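Side-chain contact in nisin immunity protein (Lactococcus lactis subsp. lactis, PDB 5XHB), which is a membrane-attached lipoprotein involved in the immunity of the producing bacterium against nisin supplied from outside: residues A105-N110 against D133-I138. Sequence-based numbering, arbitrary orientation.
Sequences ALRLQN and DYMGNI. With SO4 (sulfate ion), chain B.
Arg-107 reaches across to Tyr-134 and Met-135, its guanidinium lying between them and a sulfate ion. The walk toward it starts at Ala-105, whose backbone N gives a nearly straight hydrogen bond to sulfate O3 at 2.8 Å, and whose small methyl lets the anion lie close to the chain. The buried Leu-106 packs its hydrocarbon side chain on Val-29 and Tyr-92 of strands 25-33 and 90-96.

Arg-107 carries the crossing. Its CG stands anti to the carbonyl carbon (chi1 -62°) and the chain bends at chi2, which brings the guanidinium alongside the sulfate. NH1 donates to O3 and NH2 to O2, both nearly straight, so a two-pronged grip fixes the rotation of the flat group; NH1 also makes a weak bond to Ala-105 O. NE forms a salt bridge with Asp-120 OD2, so carboxylate and sulfate probably share in balancing the positive charge.

The hydroxyl of Tyr-134 donates to the same O2 at 2.8 Å and lies in the guanidinium plane, its OH 2.9 Å from Arg-107 NH2; ring and guanidinium planes are 64° apart. Met-135, a selenomethionine in this crystal, comes from the opposite direction. Its unbranched, flexible chain folds at chi2 and chi3 and lays CE over one guanidinium face, offset toward the rim, with SE 3.6 Å from Arg-107 NE. Its CG also rests above the rim of the Tyr-134 ring.

Tyr-134 to Asn-137 form a type I' turn, the tight link of a two-residue beta hairpin, with Met-135 and Gly-136 both at positive phi, which glycine takes readily. This hairpin, from the seven-stranded sheet of the Spa1 C-terminal family region, meets the loop following strand 90-96 of the other sheet: an interdomain contact between two antiparallel sheets, where a sulfate, probably from the crystallisation liquor, occupies a pocket completed by Leu-207 N and Thr-208 OG1.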
# COMPACT_ATOMS: atom_id res chain seq x y z
N ALA A 105 0.44 -5.00 -0.61
CA ALA A 105 1.39 -5.83 -1.34
C ALA A 105 2.59 -6.11 -0.44
O ALA A 105 2.80 -5.41 0.56
CB ALA A 105 1.85 -5.14 -2.63
N LEU A 106 3.35 -7.12 -0.81
CA LEU A 106 4.56 -7.53 -0.11
C LEU A 106 5.46 -6.33 0.21
O LEU A 106 5.74 -5.52 -0.67
CB LEU A 106 5.33 -8.54 -0.96
CG LEU A 106 6.64 -9.06 -0.35
CD1 LEU A 106 6.34 -9.83 0.92
CD2 LEU A 106 7.41 -9.91 -1.36
N ARG A 107 5.89 -6.24 1.47
CA ARG A 107 6.80 -5.17 1.89
C ARG A 107 8.26 -5.62 1.83
O ARG A 107 8.64 -6.63 2.41
CB ARG A 107 6.47 -4.70 3.31
CG ARG A 107 5.07 -4.10 3.47
CD ARG A 107 4.78 -3.08 2.39
NE ARG A 107 3.71 -2.15 2.74
CZ ARG A 107 2.68 -1.88 1.95
NH1 ARG A 107 2.57 -2.49 0.77
NH2 ARG A 107 1.76 -0.99 2.32
N LEU A 108 9.07 -4.83 1.13
CA LEU A 108 10.51 -5.08 0.99
C LEU A 108 11.20 -5.11 2.35
O LEU A 108 12.15 -5.87 2.57
CB LEU A 108 11.11 -3.98 0.12
CG LEU A 108 11.99 -4.28 -1.08
CD1 LEU A 108 11.50 -5.49 -1.87
CD2 LEU A 108 11.99 -3.02 -1.95
N GLN A 109 10.70 -4.29 3.27
CA GLN A 109 11.30 -4.14 4.60
C GLN A 109 11.29 -5.43 5.39
O GLN A 109 12.08 -5.58 6.32
CB GLN A 109 10.57 -3.04 5.39
CG GLN A 109 10.83 -1.62 4.88
CD GLN A 109 10.03 -1.25 3.63
OE1 GLN A 109 9.15 -2.00 3.18
NE2 GLN A 109 10.34 -0.09 3.07
N ASN A 110 10.41 -6.36 5.03
CA ASN A 110 10.39 -7.68 5.67
C ASN A 110 11.73 -8.40 5.61
O ASN A 110 12.05 -9.23 6.46
CB ASN A 110 9.33 -8.58 5.03
CG ASN A 110 7.91 -8.07 5.22
OD1 ASN A 110 7.68 -7.13 5.98
ND2 ASN A 110 6.95 -8.69 4.54
N ASP A 133 1.04 11.69 4.86
CA ASP A 133 2.24 10.88 4.66
C ASP A 133 1.91 9.40 4.79
O ASP A 133 1.27 8.98 5.76
CB ASP A 133 3.33 11.24 5.67
CG ASP A 133 3.64 12.73 5.71
OD1 ASP A 133 3.33 13.45 4.75
OD2 ASP A 133 4.21 13.16 6.74
N TYR A 134 2.37 8.60 3.83
CA TYR A 134 2.14 7.16 3.87
C TYR A 134 3.20 6.42 3.07
O TYR A 134 3.44 6.73 1.90
CB TYR A 134 0.74 6.82 3.32
CG TYR A 134 0.51 5.34 3.11
CD1 TYR A 134 0.45 4.47 4.20
CD2 TYR A 134 0.35 4.81 1.84
CE1 TYR A 134 0.23 3.11 4.02
CE2 TYR A 134 0.13 3.45 1.65
CZ TYR A 134 0.08 2.61 2.74
OH TYR A 134 -0.13 1.26 2.57
N MSE A 135 3.84 5.44 3.70
CA MSE A 135 4.82 4.58 3.02
C MSE A 135 5.96 5.36 2.36
O MSE A 135 6.44 4.98 1.29
CB MSE A 135 4.14 3.71 1.96
CG MSE A 135 3.46 2.48 2.52
SE MSE A 135 4.76 1.21 3.25
CE MSE A 135 5.67 0.77 1.56
N GLY A 136 6.38 6.44 3.01
CA GLY A 136 7.50 7.23 2.53
C GLY A 136 7.11 8.17 1.41
O GLY A 136 7.96 8.83 0.82
N ASN A 137 5.82 8.22 1.10
CA ASN A 137 5.30 9.11 0.08
C ASN A 137 4.39 10.18 0.69
O ASN A 137 3.93 10.04 1.82
CB ASN A 137 4.51 8.33 -0.98
CG ASN A 137 5.33 7.23 -1.63
OD1 ASN A 137 6.48 7.43 -2.01
ND2 ASN A 137 4.73 6.05 -1.77
N ILE A 138 4.13 11.23 -0.07
CA ILE A 138 3.26 12.31 0.37
C ILE A 138 2.06 12.34 -0.56
O ILE A 138 2.22 12.19 -1.77
CB ILE A 138 3.99 13.67 0.37
CG1 ILE A 138 5.24 13.58 1.24
CG2 ILE A 138 3.07 14.79 0.86
CD1 ILE A 138 5.73 14.92 1.77
S SO4 B . -0.37 -1.03 -1.00
O1 SO4 B . -1.81 -1.33 -1.15
O2 SO4 B . -0.13 -0.39 0.29
O3 SO4 B . 0.42 -2.25 -1.07
O4 SO4 B . -0.01 -0.12 -2.09